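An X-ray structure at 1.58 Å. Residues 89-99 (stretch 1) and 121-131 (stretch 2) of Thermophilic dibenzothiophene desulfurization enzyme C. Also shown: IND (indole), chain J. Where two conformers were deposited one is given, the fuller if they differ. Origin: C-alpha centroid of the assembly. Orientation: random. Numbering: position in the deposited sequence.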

# COMPACT_ATOMS: atom_id res chain seq x y z
N HIS B 89 22.95 7.95 14.90
CA HIS B 89 23.40 8.77 13.78
C HIS B 89 24.82 9.29 14.01
O HIS B 89 25.68 9.18 13.14
N LEU B 90 25.09 9.84 15.20
CA LEU B 90 26.42 10.37 15.46
C LEU B 90 27.47 9.27 15.36
O LEU B 90 28.51 9.44 14.73
N PHE B 91 27.18 8.14 15.99
CA PHE B 91 28.05 6.97 15.95
C PHE B 91 28.24 6.47 14.52
O PHE B 91 29.37 6.29 14.05
N GLY B 92 27.14 6.31 13.78
CA GLY B 92 27.25 5.87 12.39
C GLY B 92 28.04 6.83 11.51
O GLY B 92 28.88 6.40 10.71
N TYR B 93 27.79 8.14 11.64
CA TYR B 93 28.48 9.12 10.82
C TYR B 93 29.97 9.14 11.12
O TYR B 93 30.78 9.41 10.23
N HIS B 94 30.34 8.89 12.37
CA HIS B 94 31.75 8.73 12.71
C HIS B 94 32.41 7.70 11.80
O HIS B 94 33.50 7.94 11.27
N PHE B 95 31.75 6.57 11.58
CA PHE B 95 32.33 5.55 10.70
C PHE B 95 32.26 5.93 9.23
O PHE B 95 33.13 5.52 8.45
N SER B 96 31.26 6.71 8.80
CA SER B 96 31.30 7.27 7.45
C SER B 96 32.52 8.17 7.28
O SER B 96 33.24 8.07 6.28
N ASN B 97 32.77 9.03 8.26
CA ASN B 97 33.93 9.91 8.21
C ASN B 97 35.22 9.10 8.23
O ASN B 97 36.14 9.35 7.44
N PHE B 98 35.28 8.10 9.10
CA PHE B 98 36.44 7.23 9.17
C PHE B 98 36.67 6.51 7.84
O PHE B 98 37.81 6.42 7.37
N ALA B 99 35.60 6.00 7.23
CA ALA B 99 35.75 5.32 5.95
C ALA B 99 36.37 6.24 4.91
O ALA B 99 37.23 5.81 4.13
N ARG B 121 40.86 9.15 21.90
CA ARG B 121 39.44 8.78 21.87
C ARG B 121 38.65 9.70 20.93
O ARG B 121 37.64 10.29 21.30
N TRP B 122 39.13 9.79 19.69
CA TRP B 122 38.53 10.69 18.70
C TRP B 122 37.12 10.26 18.31
O TRP B 122 36.88 9.09 17.99
N PHE B 123 36.22 11.23 18.30
CA PHE B 123 34.86 11.11 17.77
C PHE B 123 34.84 12.08 16.59
O PHE B 123 35.00 13.29 16.78
N LEU B 124 34.72 11.56 15.37
CA LEU B 124 34.88 12.36 14.16
C LEU B 124 33.58 13.05 13.78
O LEU B 124 32.49 12.46 13.90
N GLY B 125 33.69 14.30 13.33
CA GLY B 125 32.57 15.06 12.83
C GLY B 125 32.73 15.41 11.36
O GLY B 125 33.79 15.22 10.75
N ASN B 126 31.64 15.96 10.78
CA ASN B 126 31.52 16.11 9.34
C ASN B 126 31.18 17.56 9.01
O ASN B 126 30.25 18.12 9.60
N ALA B 127 31.92 18.15 8.07
CA ALA B 127 31.66 19.53 7.64
C ALA B 127 32.20 19.83 6.25
O ALA B 127 33.16 20.57 6.12
N SER B 128 31.60 19.29 5.20
CA SER B 128 30.43 18.44 5.23
C SER B 128 30.45 17.67 3.92
O SER B 128 30.81 18.24 2.88
N SER B 129 30.08 16.39 3.94
CA SER B 129 30.00 15.62 2.71
C SER B 129 28.59 15.59 2.15
O SER B 129 28.32 14.83 1.21
N GLU B 130 27.70 16.42 2.68
CA GLU B 130 26.29 16.48 2.30
C GLU B 130 26.02 17.86 1.71
O GLU B 130 25.47 18.73 2.38
N ASN B 131 26.40 18.05 0.45
CA ASN B 131 26.29 19.36 -0.19
C ASN B 131 24.96 19.54 -0.92
O ASN B 131 24.27 20.54 -0.72

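Stretch 2 runs across helix 89-99 at a steep angle, 77° between their directions, and its contacts gather on a few helix residues, chiefly His 94 and Asn 97. Arg 121, at the end of the preceding helix, lies out of reach. Trp 122 follows with chi1 m; its indole leads away, and the contact is left to its backbone, where Trp 122 O sits 3.4 Å from His 94 CE1.

Phe 123 starts sideways, but its t rotamer brings the ring end in to the helix. A large flat side chain suits this place because it can cover two turns: Phe 123 CE1 lies 3.5 Å from Leu 90 O, near the plane of the ring, while Phe 123 CZ packs 4.1 Å from Leu 90 CB. The ring also meets His 94 obliquely, with centroids 5.6 Å apart.

Leu 124 points directly at the helix. Its amide donates to the imidazole, Leu 124 N to His 94 ND1 at 3.0 Å and nearly linear; ND1 must therefore offer a lone pair, while NE2 of this t-rotamer histidine is bonded elsewhere in the structure. The m,t leucine side chain fills the space beside Asn 97 and Phe 98, with Leu 124 CD1 4.0 Å from Phe 98 CB. A water bridges the backbones, 2.9 Å from its O to both Leu 90 O and Leu 124 O. The same Leu 124 O receives a weak bond from Asn 97 ND2 at 3.4 Å.

At Gly 125 the strand passes close to the Asn 97 amide, with Gly 125 C 3.3 Å from Asn 97 ND2. Asn 126, chi1 t, then turns toward the helix, and Asn 126 ND2 donates to OD1 of the m-rotamer Asn 97 at 2.9 Å. An amide suits both positions because it carries a donor and an acceptor: Asn 126 ND2 also reaches Ser 129 OG at 3.0 Å, and Asn 126 OD1 accepts from Ser 129 N at 2.9 Å, tying the strand to the following turn.

Ala 127 points away, and a cis peptide leads into Ser 128, whose OG accepts from Glu 130 N at 3.1 Å. Glu 130, m then t, extends back to the helix, where its carboxylate accepts from the phenol, Tyr 93 OH to Glu 130 OE2 at 2.6 Å, although the position of OE2 is less certain. Bound indole lies near both stretches, its C4 3.5 Å from Glu 130 OE1 and its C2 3.3 Å from His 89 CE1.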

# COMPACT_ATOMS: atom_id res chain seq x y z
CB HIS B 89 22.39 9.91 13.61
CG HIS B 89 22.82 11.03 12.73
ND1 HIS B 89 22.02 11.49 11.70
CD2 HIS B 89 23.89 11.85 12.77
CE1 HIS B 89 22.62 12.51 11.12
NE2 HIS B 89 23.76 12.74 11.74
CB LEU B 90 26.47 11.03 16.84
CG LEU B 90 25.71 12.34 17.02
CD1 LEU B 90 25.62 12.69 18.49
CD2 LEU B 90 26.38 13.43 16.21
CB PHE B 91 27.44 5.93 16.88
CG PHE B 91 28.24 4.66 17.05
CD1 PHE B 91 29.36 4.63 17.86
CD2 PHE B 91 27.81 3.49 16.46
CE1 PHE B 91 30.07 3.47 18.04
CE2 PHE B 91 28.53 2.30 16.63
CZ PHE B 91 29.65 2.30 17.44
CB TYR B 93 27.91 10.51 11.05
CG TYR B 93 26.83 10.92 10.10
CD1 TYR B 93 25.52 10.47 10.26
CD2 TYR B 93 27.10 11.80 9.07
CE1 TYR B 93 24.51 10.87 9.39
CE2 TYR B 93 26.09 12.21 8.19
CZ TYR B 93 24.80 11.74 8.36
OH TYR B 93 23.77 12.12 7.51
CB HIS B 94 31.88 8.35 14.17
CG HIS B 94 33.23 7.81 14.55
ND1 HIS B 94 34.27 8.61 14.97
CD2 HIS B 94 33.69 6.54 14.59
CE1 HIS B 94 35.32 7.86 15.24
NE2 HIS B 94 35.00 6.59 15.01
CB PHE B 95 31.68 4.19 10.96
CG PHE B 95 32.01 3.66 12.32
CD1 PHE B 95 33.28 3.18 12.60
CD2 PHE B 95 31.10 3.73 13.35
CE1 PHE B 95 33.60 2.73 13.86
CE2 PHE B 95 31.41 3.29 14.61
CZ PHE B 95 32.68 2.78 14.87
CB SER B 96 30.02 8.04 7.14
OG SER B 96 30.13 8.74 5.92
CB ASN B 97 33.90 10.89 9.39
CG ASN B 97 32.67 11.80 9.38
OD1 ASN B 97 32.13 12.11 8.33
ND2 ASN B 97 32.24 12.22 10.56
CB PHE B 98 36.27 6.21 10.29
CG PHE B 98 37.41 5.25 10.36
CD1 PHE B 98 38.54 5.58 11.07
CD2 PHE B 98 37.37 4.06 9.65
CE1 PHE B 98 39.62 4.72 11.11
CE2 PHE B 98 38.47 3.19 9.70
CZ PHE B 98 39.58 3.53 10.43
CB ALA B 99 34.40 4.80 5.47
CB ARG B 121 38.86 8.77 23.28
CG ARG B 121 39.61 7.79 24.19
CD ARG B 121 38.82 7.36 25.41
NE ARG B 121 39.49 6.28 26.13
CZ ARG B 121 39.35 4.98 25.87
NH1 ARG B 121 38.54 4.54 24.89
NH2 ARG B 121 40.02 4.09 26.60
CB TRP B 122 39.39 10.76 17.45
CG TRP B 122 40.60 11.61 17.58
CD1 TRP B 122 41.04 12.28 18.69
CD2 TRP B 122 41.54 11.89 16.54
NE1 TRP B 122 42.20 12.96 18.40
CE2 TRP B 122 42.52 12.74 17.09
CE3 TRP B 122 41.64 11.51 15.20
CZ2 TRP B 122 43.60 13.21 16.33
CZ3 TRP B 122 42.71 11.98 14.45
CH2 TRP B 122 43.68 12.81 15.02
CB PHE B 123 33.86 11.48 18.87
CG PHE B 123 32.49 10.85 18.73
CD1 PHE B 123 31.88 10.71 17.50
CD2 PHE B 123 31.81 10.42 19.86
CE1 PHE B 123 30.61 10.15 17.41
CE2 PHE B 123 30.55 9.87 19.76
CZ PHE B 123 29.96 9.73 18.53
CB LEU B 124 35.35 11.49 12.98
CG LEU B 124 36.66 10.71 13.15
CD1 LEU B 124 36.89 9.78 11.97
CD2 LEU B 124 37.83 11.67 13.29
CB ASN B 126 30.44 15.15 8.82
CG ASN B 126 30.35 15.13 7.34
OD1 ASN B 126 29.53 15.83 6.75
ND2 ASN B 126 31.19 14.32 6.70
CB ALA B 127 32.26 20.49 8.63
CB SER B 128 29.14 19.24 5.35
OG SER B 128 28.02 18.44 5.01
CB SER B 129 30.52 14.19 2.93
OG SER B 129 29.96 13.58 4.07
CB GLU B 130 25.42 16.17 3.51
CG GLU B 130 25.56 14.71 3.89
CD GLU B 130 25.02 14.36 5.25
OE1 GLU B 130 24.45 15.23 5.95
OE2 GLU B 130 25.18 13.19 5.62
CB ASN B 131 27.45 19.57 -1.15
CG ASN B 131 28.68 20.14 -0.47
OD1 ASN B 131 28.84 21.36 -0.37
ND2 ASN B 131 29.56 19.25 0.02
N1 IND J . 19.44 15.03 10.12
C2 IND J . 20.68 15.10 10.60
C3 IND J . 21.38 15.25 9.54
C4 IND J . 21.19 15.44 7.06
C5 IND J . 20.22 15.43 6.05
C6 IND J . 18.85 15.28 6.36
C7 IND J . 18.46 15.13 7.69
C8 IND J . 19.41 15.14 8.69
C9 IND J . 20.80 15.30 8.36
O HOH W 1 29.61 11.99 14.08